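PDB 7CUY: Low molecular weight phosphotyrosine protein phosphatase 1 from Drosophila melanogaster, which probably hydrolyses phosphotyrosine in proteins, along with small aryl and acyl phosphates, as a cytoplasmic low-molecular-weight protein tyrosine phosphatase. Local coordinates for residues Leu10-Cys14 / Arg15-Ala19; Glu135-Tyr138 / Gln139-Val142. All coordinates share one frame; numbering follows the deposited sequence.

Interaction 1: Leu10-Cys14 / Arg15-Ala19; sequences LGNIC and RSPIA. With EPE (4-(2-hydroxyethyl)-1-piperazine ethanesulfonic acid), chain C.
Sulfonate oxygen O3S of the bound EPE is gripped from both segments: R15 NH2 donates to it in a nearly straight bond (170°). The backbone N of G11 donates to the same O3S over 3.0 Å. A second oxygen, O2S, takes the backbone N-H groups of I13 and C14, the latter at 3.1 Å from C14 N. The third, O1S, receives R15 NE at 2.9 Å, so two neighbouring nitrogens of one guanidinium serve two oxygens of one sulfonate, whose sulfur lies in the guanidinium plane at its edge. The R15 chain bends at chi3 (-69°), which brings the guanidinium round to the anion; its remaining nitrogen, NH1, is held by a salt bridge to D88 and a hydrogen bond to I122 O, fixing the rotation of the group. N12 ND2 donates to S16 OG at 3.0 Å, although the position of that hydroxyl is less certain. N12 OD1 is bonded to H68 and ND2 also to S39 OG, which fixes the amide's orientation, while P17 CG packs 3.2 Å from N12 O. I18 CD1 lies against C14 O, where the loop passes into helix 15-29. Inward-turned N-H groups, an arginine and the start of a helix together would stabilise a doubly charged phosphate, and the sulfonate probably occupies its place. C9, the probable nucleophile, and R15 are the first and last residues of the CX5R signature, the P-loop of the protein tyrosine phosphatases, which links strand 3-9 to helix 15-29.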
ATOM      1  N   LEU A  10       3.571   8.094   2.151  1.00 20.93           N
ATOM      2  CA  LEU A  10       4.275   9.138   2.893  1.00 25.42           C
ATOM      3  C   LEU A  10       3.756   9.242   4.325  1.00 25.34           C
ATOM      4  O   LEU A  10       4.551   9.337   5.269  1.00 24.00           O
ATOM      5  CB  LEU A  10       4.156  10.481   2.172  1.00 21.51           C
ATOM      6  CG  LEU A  10       4.797  11.710   2.840  1.00 23.37           C
ATOM      7  CD1 LEU A  10       6.272  11.458   3.161  1.00 20.23           C
ATOM      8  CD2 LEU A  10       4.663  12.937   1.958  1.00 21.53           C
ATOM      9  N   GLY A  11       2.431   9.217   4.507  1.00 23.86           N
ATOM     10  CA  GLY A  11       1.842   9.418   5.825  1.00 24.88           C
ATOM     11  C   GLY A  11       0.934   8.302   6.312  1.00 22.84           C
ATOM     12  O   GLY A  11       0.549   8.290   7.485  1.00 20.71           O
ATOM     13  N   ASN A  12       0.560   7.364   5.429  1.00 22.00           N
ATOM     14  CA  ASN A  12      -0.193   6.174   5.824  1.00 19.72           C
ATOM     15  C   ASN A  12      -1.611   6.528   6.287  1.00 23.29           C
ATOM     16  O   ASN A  12      -2.217   5.823   7.093  1.00 20.05           O
ATOM     17  CB  ASN A  12       0.592   5.390   6.888  1.00 20.53           C
ATOM     18  CG  ASN A  12      -0.074   4.073   7.319  1.00 26.30           C
ATOM     19  OD1 ASN A  12      -0.171   3.790   8.523  1.00 22.62           O
ATOM     20  ND2 ASN A  12      -0.499   3.252   6.347  1.00 20.59           N
ATOM     21  N   ILE A  13      -2.158   7.630   5.780  1.00 21.25           N
ATOM     22  CA  ILE A  13      -3.546   7.977   6.045  1.00 22.15           C
ATOM     23  C   ILE A  13      -4.405   8.006   4.783  1.00 24.55           C
ATOM     24  O   ILE A  13      -5.642   7.973   4.901  1.00 24.00           O
ATOM     25  CB  ILE A  13      -3.659   9.320   6.794  1.00 23.64           C
ATOM     26  CG1 ILE A  13      -2.955  10.444   6.027  1.00 22.95           C
ATOM     27  CG2 ILE A  13      -3.079   9.203   8.171  1.00 22.68           C
ATOM     28  CD1 ILE A  13      -3.325  11.848   6.562  1.00 24.37           C
ATOM     29  N   CYS A  14      -3.812   8.070   3.588  1.00 21.59           N
ATOM     30  CA  CYS A  14      -4.552   8.128   2.329  1.00 21.83           C
ATOM     31  C   CYS A  14      -4.328   6.897   1.462  1.00 23.31           C
ATOM     32  O   CYS A  14      -5.262   6.126   1.217  1.00 26.41           O
ATOM     33  CB  CYS A  14      -4.170   9.369   1.515  1.00 22.81           C
ATOM     34  SG  CYS A  14      -4.473  10.974   2.283  1.00 26.63           S
ATOM     35  N   ARG A  15      -3.107   6.696   0.967  1.00 23.52           N
ATOM     36  CA  ARG A  15      -2.885   5.713  -0.089  1.00 21.47           C
ATOM     37  C   ARG A  15      -2.671   4.299   0.446  1.00 18.83           C
ATOM     38  O   ARG A  15      -3.410   3.383   0.087  1.00 19.08           O
ATOM     39  CB  ARG A  15      -1.701   6.146  -0.959  1.00 20.94           C
ATOM     40  CG  ARG A  15      -2.037   7.305  -1.873  1.00 19.59           C
ATOM     41  CD  ARG A  15      -0.793   7.842  -2.539  1.00 18.48           C
ATOM     42  NE  ARG A  15       0.104   8.509  -1.598  1.00 22.75           N
ATOM     43  CZ  ARG A  15       1.311   8.966  -1.913  1.00 22.36           C
ATOM     44  NH1 ARG A  15       1.781   8.820  -3.152  1.00 15.81           N
ATOM     45  NH2 ARG A  15       2.051   9.559  -0.982  1.00 20.71           N
ATOM     46  N   SER A  16      -1.662   4.097   1.290  1.00 19.17           N
ATOM     47  CA  SER A  16      -1.333   2.724   1.673  1.00 18.73           C
ATOM     48  C   SER A  16      -2.406   2.008   2.508  1.00 18.81           C
ATOM     49  O   SER A  16      -2.456   0.772   2.468  1.00 17.82           O
ATOM     50  CB  SER A  16       0.020   2.682   2.410  1.00 18.25           C
ATOM     51  OG  SER A  16       0.109   3.606   3.477  1.00 18.63           O
ATOM     52  N   PRO A  17      -3.259   2.689   3.288  1.00 21.31           N
ATOM     53  CA  PRO A  17      -4.341   1.942   3.946  1.00 19.84           C
ATOM     54  C   PRO A  17      -5.334   1.386   2.950  1.00 19.87           C
ATOM     55  O   PRO A  17      -5.851   0.287   3.161  1.00 22.22           O
ATOM     56  CB  PRO A  17      -4.990   2.978   4.877  1.00 23.22           C
ATOM     57  CG  PRO A  17      -3.991   4.022   5.060  1.00 19.59           C
ATOM     58  CD  PRO A  17      -3.225   4.085   3.768  1.00 21.26           C
ATOM     59  N   ILE A  18      -5.611   2.118   1.870  1.00 18.09           N
ATOM     60  CA  ILE A  18      -6.426   1.576   0.789  1.00 20.71           C
ATOM     61  C   ILE A  18      -5.729   0.370   0.175  1.00 21.79           C
ATOM     62  O   ILE A  18      -6.325  -0.698   0.018  1.00 19.12           O
ATOM     63  CB  ILE A  18      -6.711   2.672  -0.261  1.00 17.87           C
ATOM     64  CG1 ILE A  18      -7.708   3.705   0.271  1.00 16.46           C
ATOM     65  CG2 ILE A  18      -7.182   2.075  -1.586  1.00 17.82           C
ATOM     66  CD1 ILE A  18      -7.816   4.967  -0.626  1.00 16.52           C
ATOM     67  N   ALA A  19      -4.441   0.525  -0.167  1.00 18.42           N
ATOM     68  CA  ALA A  19      -3.692  -0.566  -0.784  1.00 19.99           C
ATOM     69  C   ALA A  19      -3.630  -1.778   0.137  1.00 18.49           C
ATOM     70  O   ALA A  19      -3.714  -2.926  -0.319  1.00 18.56           O
ATOM     71  CB  ALA A  19      -2.280  -0.090  -1.166  1.00 16.92           C
TER
HETATM   72  N1  EPE C 201       0.444  13.300   4.015  1.00 26.87           N
HETATM   73  C2  EPE C 201      -0.858  13.754   4.534  1.00 29.17           C
HETATM   74  C3  EPE C 201      -0.769  15.191   5.032  1.00 29.63           C
HETATM   75  N4  EPE C 201       0.313  15.361   5.980  1.00 29.06           N
HETATM   76  C5  EPE C 201       1.593  14.823   5.572  1.00 29.30           C
HETATM   77  C6  EPE C 201       1.504  13.404   5.031  1.00 26.97           C
HETATM   78  C7  EPE C 201       0.365  16.607   6.717  1.00 31.12           C
HETATM   79  C8  EPE C 201      -0.895  17.456   6.624  1.00 32.56           C
HETATM   80  O8  EPE C 201      -1.669  17.218   7.777  1.00 33.08           O
HETATM   81  C9  EPE C 201       0.301  11.874   3.711  1.00 27.21           C
HETATM   82  C10 EPE C 201      -0.325  11.676   2.331  1.00 27.25           C
HETATM   83  S   EPE C 201      -0.353   9.901   2.016  1.00 25.11           S
HETATM   84  O1S EPE C 201      -1.075   9.591   0.778  1.00 24.18           O
HETATM   85  O2S EPE C 201      -1.016   9.260   3.156  1.00 20.53           O
HETATM   86  O3S EPE C 201       1.062   9.527   1.880  1.00 20.80           O

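Interaction 2: Glu135-Tyr138 / Gln139-Val142; sequences ETAY and QQCV
V142 CG2 sits over one face of the Y138 ring, 3.8 Å from its centroid, in a CH-pi contact displaced toward the ring's rim. With CG anti to the backbone N (chi1 172°), Y138 lays its ring along the helix toward V142, one turn on; the ring atom nearest V142 CG2 is Y138 CE2, at 3.5 Å. The ring also stacks with H62 and packs against I18 and V22 of helix 15-29. Three residues earlier, E135 folds at chi2 (72°), which swings its carboxylate toward Q139; there Q139 NE2 makes only a weak bond to E135 OE2 at 3.4 Å, the amide and carboxylate planes standing 71° apart. The other carboxylate oxygen, OE1, is bonded to H62. T136 and Q140 run side by side in the same direction, and a water joins them, donating to Q140 OE1 at 2.7 Å and making a weak hydrogen bond, 3.4 Å, with T136 OG1. Q140 NE2 is held by N119 O and I121 O. Four successive backbone bonds, from Q139 N to E135 O through V142 N to Y138 O, complete the turn. The firmer polar partners of E135 and Q140 thus lie outside this turn, so their side chains tie the helix to its surroundings more than they brace the turn itself.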
ATOM      1  N   GLU A 135     -10.602   7.718  -4.786  1.00 24.38           N
ATOM      2  CA  GLU A 135     -11.240   6.750  -5.664  1.00 25.35           C
ATOM      3  C   GLU A 135     -10.285   6.295  -6.757  1.00 23.49           C
ATOM      4  O   GLU A 135     -10.254   5.105  -7.099  1.00 24.27           O
ATOM      5  CB  GLU A 135     -12.519   7.354  -6.246  1.00 29.49           C
ATOM      6  CG  GLU A 135     -13.085   6.632  -7.464  1.00 34.78           C
ATOM      7  CD  GLU A 135     -13.713   5.282  -7.119  1.00 39.09           C
ATOM      8  OE1 GLU A 135     -13.940   5.013  -5.907  1.00 33.39           O
ATOM      9  OE2 GLU A 135     -13.977   4.499  -8.067  1.00 42.03           O
ATOM     10  N   THR A 136      -9.467   7.203  -7.310  1.00 21.81           N
ATOM     11  CA  THR A 136      -8.597   6.741  -8.391  1.00 21.40           C
ATOM     12  C   THR A 136      -7.460   5.887  -7.839  1.00 21.69           C
ATOM     13  O   THR A 136      -7.093   4.874  -8.446  1.00 21.60           O
ATOM     14  CB  THR A 136      -8.070   7.905  -9.255  1.00 25.31           C
ATOM     15  OG1 THR A 136      -6.711   8.224  -8.930  1.00 37.10           O
ATOM     16  CG2 THR A 136      -8.913   9.123  -9.095  1.00 21.99           C
ATOM     17  N   ALA A 137      -6.927   6.250  -6.667  1.00 20.77           N
ATOM     18  CA  ALA A 137      -5.991   5.372  -5.972  1.00 20.69           C
ATOM     19  C   ALA A 137      -6.600   3.989  -5.736  1.00 19.46           C
ATOM     20  O   ALA A 137      -5.938   2.958  -5.924  1.00 18.94           O
ATOM     21  CB  ALA A 137      -5.573   6.006  -4.645  1.00 17.82           C
ATOM     22  N   TYR A 138      -7.857   3.947  -5.293  1.00 22.06           N
ATOM     23  CA  TYR A 138      -8.520   2.665  -5.097  1.00 20.59           C
ATOM     24  C   TYR A 138      -8.568   1.870  -6.404  1.00 21.97           C
ATOM     25  O   TYR A 138      -8.181   0.695  -6.446  1.00 22.25           O
ATOM     26  CB  TYR A 138      -9.926   2.881  -4.523  1.00 20.18           C
ATOM     27  CG  TYR A 138     -10.734   1.603  -4.475  1.00 23.75           C
ATOM     28  CD1 TYR A 138     -10.685   0.784  -3.367  1.00 25.33           C
ATOM     29  CD2 TYR A 138     -11.527   1.209  -5.555  1.00 24.05           C
ATOM     30  CE1 TYR A 138     -11.395  -0.393  -3.315  1.00 28.70           C
ATOM     31  CE2 TYR A 138     -12.242   0.028  -5.515  1.00 28.96           C
ATOM     32  CZ  TYR A 138     -12.174  -0.770  -4.390  1.00 28.42           C
ATOM     33  OH  TYR A 138     -12.883  -1.955  -4.328  1.00 41.07           O
ATOM     34  N   GLN A 139      -9.026   2.500  -7.491  1.00 19.67           N
ATOM     35  CA  GLN A 139      -9.069   1.809  -8.776  1.00 21.30           C
ATOM     36  C   GLN A 139      -7.695   1.273  -9.163  1.00 22.54           C
ATOM     37  O   GLN A 139      -7.574   0.143  -9.651  1.00 22.36           O
ATOM     38  CB  GLN A 139      -9.610   2.740  -9.867  1.00 29.29           C
ATOM     39  CG  GLN A 139     -11.098   3.032  -9.756  1.00 31.19           C
ATOM     40  CD  GLN A 139     -11.802   3.143 -11.116  1.00 49.07           C
ATOM     41  OE1 GLN A 139     -11.168   3.107 -12.190  1.00 50.17           O
ATOM     42  NE2 GLN A 139     -13.129   3.239 -11.073  1.00 49.84           N
ATOM     43  N   GLN A 140      -6.644   2.068  -8.946  1.00 21.98           N
ATOM     44  CA  GLN A 140      -5.295   1.627  -9.288  1.00 20.67           C
ATOM     45  C   GLN A 140      -4.874   0.431  -8.445  1.00 17.06           C
ATOM     46  O   GLN A 140      -4.337  -0.552  -8.967  1.00 20.28           O
ATOM     47  CB  GLN A 140      -4.305   2.779  -9.112  1.00 20.53           C
ATOM     48  CG  GLN A 140      -4.471   3.889 -10.134  1.00 19.58           C
ATOM     49  CD  GLN A 140      -3.673   5.135  -9.772  1.00 20.24           C
ATOM     50  OE1 GLN A 140      -4.006   5.840  -8.818  1.00 21.43           O
ATOM     51  NE2 GLN A 140      -2.630   5.418 -10.539  1.00 18.81           N
ATOM     52  N   CYS A 141      -5.102   0.507  -7.136  1.00 17.64           N
ATOM     53  CA  CYS A 141      -4.752  -0.594  -6.246  1.00 16.17           C
ATOM     54  C   CYS A 141      -5.489  -1.881  -6.615  1.00 18.71           C
ATOM     55  O   CYS A 141      -4.932  -2.979  -6.506  1.00 15.40           O
ATOM     56  CB  CYS A 141      -5.062  -0.193  -4.804  1.00 16.17           C
ATOM     57  SG  CYS A 141      -3.976   1.127  -4.195  1.00 21.71           S
ATOM     58  N   VAL A 142      -6.755  -1.776  -7.008  1.00 18.04           N
ATOM     59  CA  VAL A 142      -7.490  -2.973  -7.403  1.00 19.05           C
ATOM     60  C   VAL A 142      -6.783  -3.678  -8.557  1.00 19.28           C
ATOM     61  O   VAL A 142      -6.589  -4.903  -8.537  1.00 18.48           O
ATOM     62  CB  VAL A 142      -8.940  -2.602  -7.752  1.00 20.90           C
ATOM     63  CG1 VAL A 142      -9.652  -3.772  -8.457  1.00 22.44           C
ATOM     64  CG2 VAL A 142      -9.683  -2.193  -6.492  1.00 20.11           C
TER
HETATM   65  O   HOH W   1      -3.389   8.435  -8.429  1.00 23.36           O

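How the interactions relate
The two interactions meet where helix 15-29 packs on helix 132-153: A19 CB lies 3.7 Å from C141 SG, and I18 CG2 lies 3.8 Å from Y138 CA. Most residues of 10-19 are buried, L10 being exposed, and their contact is polar, with backbone N-H groups and an arginine turned on an anion. Residues 135-142 form a partly buried turn with one flank on the core and another reaching solvent, and ordinary helical bonds and apolar packing dominate there. Interaction 1 joins a loop to the helix it starts, whereas interaction 2 lies within a single helix that packs on helix 15-29, which follows the phosphate-binding loop, A137 being about 5 Å from R15 between side chains.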